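Local coordinates for cell wall surface anchor protein (Streptococcus agalactiae, PDB 4Z1P) that probably acts as an antigen I/II-type adhesin, displayed on the bacterial cell wall and helping the streptococcus attach to its targets, at residues His89-Lys93 with Ser110-Phe115; Lys208-Trp212 with Tyr225-Asp229. One frame throughout, in Å; residues are numbered along the deposited sequence.

Contact 1 is complete within the earlier part of the chain and contact 2 follows it, the two lying to either side of the molecule's middle. Their centres are 42 Å apart and their nearest atoms about 26 Å, so they do not touch. Contact 1 belongs to the antigen I/II C2-type region, where it ties the outermost strand 85-90 to its neighbour 115-120 within one five-stranded sheet. Contact 2 belongs to the following C-terminal region and joins two sheets, strand 204-210 of a four-stranded one packing on strand 225-230 of a five-stranded one. Both regions pair a four-stranded with a five-stranded antiparallel sheet in the same strand order, consistent with two related adhesin modules in series.

Contact 1. Residues His89-Lys93 with Ser110-Phe115; sequences HVLSK and SPVGEF
Two waters grip Pro111 O, and both lead across to Lys93. One lies 2.6 Å from Pro111 O and accepts from Lys93 NZ; the other takes the backbone N-H of Lys93 and donates to Pro111 O and to Gly113 O. The lysine's aliphatic part crosses the proline at a slant, Lys93 CD 4.2 Å from Pro111 CD. At the far end His89 NE2 donates to Glu114 OE2 over 2.7 Å, a bent bond (146° at the hydrogen) that uses the anti lone pair of an almost coplanar carboxylate. The backbones meet as an antiparallel hydrogen-bonded pair, with Val90 N to Phe115 O and Phe115 N to Val90 O both 3.0 Å. With chi1 at 63°, Phe115 CG sits between its own N and carbonyl carbon, and the ring turns back against Val90: Val90 CG2 rests over one face, 3.7 Å from the ring centroid, while Pro111 CG lies above the opposite face, shifted toward the rim. The arrangement closes a helical excursion between neighbouring antiparallel strands 85-90 and 115-120. Lys93 and Pro111 both touch Ile104 of helix 98-106, and on strand 55-61 Phe115 packs on Val58 while Gln60 accepts from Gly113 N.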
loop_
_atom_site.group_PDB
_atom_site.type_symbol
_atom_site.label_atom_id
_atom_site.label_comp_id
_atom_site.label_asym_id
_atom_site.label_seq_id
_atom_site.Cartn_x
_atom_site.Cartn_y
_atom_site.Cartn_z
ATOM N N HIS A 89 -1.901 -22.271 -9.285
ATOM C CA HIS A 89 -0.988 -21.323 -8.699
ATOM C C HIS A 89 0.394 -21.937 -8.720
ATOM O O HIS A 89 0.632 -22.914 -8.050
ATOM C CB HIS A 89 -1.382 -20.896 -7.303
ATOM C CG HIS A 89 -0.350 -20.070 -6.595
ATOM N ND1 HIS A 89 -0.205 -20.065 -5.225
ATOM C CD2 HIS A 89 0.625 -19.245 -7.067
ATOM C CE1 HIS A 89 0.751 -19.219 -4.882
ATOM N NE2 HIS A 89 1.259 -18.697 -5.980
ATOM N N VAL A 90 1.292 -21.428 -9.590
ATOM C CA VAL A 90 2.572 -22.100 -9.861
ATOM C C VAL A 90 3.709 -21.160 -9.630
ATOM O O VAL A 90 3.604 -19.958 -9.802
ATOM C CB VAL A 90 2.651 -22.687 -11.312
ATOM C CG1 VAL A 90 1.601 -23.734 -11.547
ATOM C CG2 VAL A 90 2.639 -21.589 -12.380
ATOM N N LEU A 91 4.815 -21.703 -9.178
ATOM C CA LEU A 91 5.999 -20.896 -8.968
ATOM C C LEU A 91 6.736 -20.603 -10.319
ATOM O O LEU A 91 7.432 -19.627 -10.411
ATOM C CB LEU A 91 6.916 -21.696 -8.096
ATOM C CG LEU A 91 6.808 -21.519 -6.594
ATOM C CD1 LEU A 91 5.573 -20.890 -6.052
ATOM C CD2 LEU A 91 7.290 -22.763 -5.856
ATOM N N SER A 92 6.541 -21.433 -11.302
ATOM C CA SER A 92 7.035 -21.154 -12.623
ATOM C C SER A 92 6.180 -21.889 -13.588
ATOM O O SER A 92 5.631 -22.939 -13.271
ATOM C CB SER A 92 8.552 -21.556 -12.744
ATOM O OG SER A 92 8.751 -22.502 -13.736
ATOM N N LYS A 93 6.217 -21.449 -14.842
ATOM C CA LYS A 93 5.533 -22.249 -15.858
ATOM C C LYS A 93 6.045 -23.667 -15.987
ATOM O O LYS A 93 5.347 -24.519 -16.453
ATOM C CB LYS A 93 5.600 -21.543 -17.210
ATOM C CG LYS A 93 6.970 -21.378 -17.811
ATOM C CD LYS A 93 6.884 -20.398 -18.962
ATOM C CE LYS A 93 8.075 -20.497 -19.879
ATOM N NZ LYS A 93 9.310 -20.011 -19.229
ATOM N N SER A 110 4.440 -15.861 -22.026
ATOM C CA SER A 110 5.631 -16.355 -21.348
ATOM C C SER A 110 5.839 -15.600 -20.037
ATOM O O SER A 110 6.582 -14.639 -19.968
ATOM C CB SER A 110 6.874 -16.193 -22.259
ATOM O OG SER A 110 8.044 -16.723 -21.607
ATOM N N PRO A 111 5.131 -16.021 -18.975
ATOM C CA PRO A 111 5.170 -15.361 -17.696
ATOM C C PRO A 111 6.525 -15.532 -17.102
ATOM O O PRO A 111 7.135 -16.575 -17.269
ATOM C CB PRO A 111 4.060 -16.094 -16.890
ATOM C CG PRO A 111 3.259 -16.784 -17.954
ATOM C CD PRO A 111 4.211 -17.174 -18.988
ATOM N N VAL A 112 7.019 -14.511 -16.401
ATOM C CA VAL A 112 8.415 -14.541 -15.987
ATOM C C VAL A 112 8.597 -15.366 -14.736
ATOM O O VAL A 112 9.684 -15.931 -14.532
ATOM C CB VAL A 112 8.972 -13.131 -15.776
ATOM C CG1 VAL A 112 8.427 -12.453 -14.541
ATOM C CG2 VAL A 112 10.508 -13.157 -15.772
ATOM N N GLY A 113 7.585 -15.420 -13.887
ATOM C CA GLY A 113 7.788 -15.970 -12.539
ATOM C C GLY A 113 6.573 -16.767 -12.096
ATOM O O GLY A 113 6.007 -17.586 -12.870
ATOM N N GLU A 114 6.165 -16.459 -10.882
ATOM C CA GLU A 114 5.132 -17.195 -10.157
ATOM C C GLU A 114 3.814 -16.540 -10.623
ATOM O O GLU A 114 3.689 -15.347 -10.517
ATOM C CB GLU A 114 5.361 -16.962 -8.631
ATOM C CG GLU A 114 4.172 -17.218 -7.733
ATOM C CD GLU A 114 4.522 -17.139 -6.267
ATOM O OE1 GLU A 114 5.638 -16.701 -5.907
ATOM O OE2 GLU A 114 3.686 -17.554 -5.470
ATOM N N PHE A 115 2.815 -17.316 -11.028
ATOM C CA PHE A 115 1.587 -16.714 -11.461
ATOM C C PHE A 115 0.396 -17.593 -11.133
ATOM O O PHE A 115 0.570 -18.724 -10.627
ATOM C CB PHE A 115 1.644 -16.439 -12.974
ATOM C CG PHE A 115 1.784 -17.665 -13.821
ATOM C CD1 PHE A 115 3.020 -18.151 -14.129
ATOM C CD2 PHE A 115 0.694 -18.280 -14.411
ATOM C CE1 PHE A 115 3.153 -19.232 -14.984
ATOM C CE2 PHE A 115 0.808 -19.388 -15.225
ATOM C CZ PHE A 115 2.045 -19.878 -15.531
HETATM O O HOH W 1 6.978 -18.680 -14.980
HETATM O O HOH W 2 9.448 -17.520 -17.834
#

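Contact 2. Residues Lys208-Trp212 with Tyr225-Asp229; sequences KLEGW and YKFVD
Chi1 of -55° at Leu209 and -51° at Phe227 places each CG beside its own backbone N, opposite the carbonyl carbon, and from there the two side chains run alongside one another, pointing opposite ways. Leu209 CB comes 3.8 Å from Phe227 CD2. Further along the ring, Phe227 CE2 lies 3.8 Å from Gly211 CA, with Gly211 N at the ring edge, in its plane. Tyr225 instead has CG anti to its backbone N (-174°), which carries the phenol to the far end of the contact, where Tyr225 OH donates to Trp212 O over 2.6 Å, approaching from well off the carbonyl plane. These residues meet in the core of a beta sandwich, strand 204-210 in one antiparallel sheet and strand 225-230 in the facing one, as in the Ig-like domains of antigen I/II adhesins. The hydroxyl of this buried tyrosine has two partners, since Tyr225 OH also accepts from Ala298 N. At the other end both Leu209 methyls border the carboxylate of Asp229, Leu209 CD2 lying 3.6 Å from Asp229 OD2, an oxygen satisfied by Asn314 ND2. Phe318 of strand 311-320 meets both Tyr225 and Phe227 edge-to-face, and Leu209 and Asp229 each touch Ala316 of that strand.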
loop_
_atom_site.group_PDB
_atom_site.type_symbol
_atom_site.label_atom_id
_atom_site.label_comp_id
_atom_site.label_asym_id
_atom_site.label_seq_id
_atom_site.Cartn_x
_atom_site.Cartn_y
_atom_site.Cartn_z
ATOM N N LYS A 208 13.559 16.271 19.420
ATOM C CA LYS A 208 12.961 16.511 18.133
ATOM C C LYS A 208 12.558 15.149 17.490
ATOM O O LYS A 208 13.417 14.298 17.273
ATOM C CB LYS A 208 13.939 17.234 17.227
ATOM C CG LYS A 208 13.353 17.489 15.843
ATOM C CD LYS A 208 14.360 18.152 14.935
ATOM C CE LYS A 208 13.704 18.490 13.608
ATOM N NZ LYS A 208 14.737 18.750 12.569
ATOM N N LEU A 209 11.260 14.974 17.250
ATOM C CA LEU A 209 10.729 13.824 16.538
ATOM C C LEU A 209 10.403 14.254 15.133
ATOM O O LEU A 209 9.521 15.067 14.931
ATOM C CB LEU A 209 9.530 13.309 17.243
ATOM C CG LEU A 209 9.806 12.982 18.719
ATOM C CD1 LEU A 209 8.562 12.428 19.341
ATOM C CD2 LEU A 209 11.002 12.023 18.992
ATOM N N GLU A 210 11.183 13.768 14.163
ATOM C CA GLU A 210 11.016 14.138 12.757
ATOM C C GLU A 210 10.020 13.153 12.174
ATOM O O GLU A 210 10.342 11.980 11.906
ATOM C CB GLU A 210 12.338 14.071 11.974
ATOM C CG GLU A 210 13.396 15.037 12.449
ATOM C CD GLU A 210 14.774 14.796 11.784
ATOM O OE1 GLU A 210 15.773 14.880 12.539
ATOM O OE2 GLU A 210 14.819 14.510 10.545
ATOM N N GLY A 211 8.795 13.607 11.995
ATOM C CA GLY A 211 7.779 12.763 11.341
ATOM C C GLY A 211 8.054 12.420 9.902
ATOM O O GLY A 211 8.819 13.089 9.191
ATOM N N TRP A 212 7.392 11.367 9.434
ATOM C CA TRP A 212 7.566 11.001 8.010
ATOM C C TRP A 212 6.752 11.915 7.147
ATOM O O TRP A 212 5.628 12.323 7.537
ATOM C CB TRP A 212 7.047 9.595 7.790
ATOM C CG TRP A 212 7.225 9.078 6.428
ATOM C CD1 TRP A 212 8.388 8.976 5.737
ATOM C CD2 TRP A 212 6.212 8.481 5.621
ATOM N NE1 TRP A 212 8.159 8.373 4.500
ATOM C CE2 TRP A 212 6.834 8.038 4.421
ATOM C CE3 TRP A 212 4.856 8.287 5.785
ATOM C CZ2 TRP A 212 6.132 7.465 3.408
ATOM C CZ3 TRP A 212 4.150 7.715 4.767
ATOM C CH2 TRP A 212 4.773 7.318 3.595
ATOM N N TYR A 225 -1.830 9.664 12.223
ATOM C CA TYR A 225 -0.474 10.173 12.121
ATOM C C TYR A 225 -0.099 10.553 13.543
ATOM O O TYR A 225 -0.588 11.538 14.075
ATOM C CB TYR A 225 -0.414 11.322 11.107
ATOM C CG TYR A 225 0.968 11.874 10.785
ATOM C CD1 TYR A 225 1.707 12.639 11.722
ATOM C CD2 TYR A 225 1.553 11.641 9.551
ATOM C CE1 TYR A 225 2.964 13.116 11.394
ATOM C CE2 TYR A 225 2.788 12.127 9.209
ATOM C CZ TYR A 225 3.492 12.890 10.154
ATOM O OH TYR A 225 4.761 13.356 9.813
ATOM N N LYS A 226 0.714 9.745 14.215
ATOM C CA LYS A 226 0.938 10.035 15.607
ATOM C C LYS A 226 2.262 9.589 16.098
ATOM O O LYS A 226 2.873 8.707 15.512
ATOM C CB LYS A 226 -0.175 9.429 16.429
ATOM C CG LYS A 226 0.025 8.031 16.848
ATOM C CD LYS A 226 -1.084 7.612 17.817
ATOM C CE LYS A 226 -0.973 6.125 18.003
ATOM N NZ LYS A 226 -2.028 5.533 18.852
ATOM N N PHE A 227 2.747 10.261 17.142
ATOM C CA PHE A 227 3.987 9.899 17.807
ATOM C C PHE A 227 3.675 9.408 19.202
ATOM O O PHE A 227 2.864 9.997 19.877
ATOM C CB PHE A 227 4.891 11.128 17.977
ATOM C CG PHE A 227 5.123 11.929 16.723
ATOM C CD1 PHE A 227 4.211 12.885 16.293
ATOM C CD2 PHE A 227 6.295 11.812 16.042
ATOM C CE1 PHE A 227 4.466 13.682 15.164
ATOM C CE2 PHE A 227 6.564 12.611 14.929
ATOM C CZ PHE A 227 5.644 13.534 14.487
ATOM N N VAL A 228 4.319 8.320 19.623
ATOM C CA VAL A 228 4.302 7.857 21.004
ATOM C C VAL A 228 5.764 7.841 21.531
ATOM O O VAL A 228 6.624 7.187 20.989
ATOM C CB VAL A 228 3.632 6.474 21.159
ATOM C CG1 VAL A 228 3.575 6.077 22.622
ATOM C CG2 VAL A 228 2.218 6.473 20.562
ATOM N N ASP A 229 6.067 8.623 22.575
ATOM C CA ASP A 229 7.458 8.742 23.058
ATOM C C ASP A 229 7.428 8.256 24.508
ATOM O O ASP A 229 6.615 8.711 25.311
ATOM C CB ASP A 229 7.908 10.192 22.945
ATOM C CG ASP A 229 9.395 10.354 23.207
ATOM O OD1 ASP A 229 9.849 10.014 24.342
ATOM O OD2 ASP A 229 10.095 10.755 22.269
#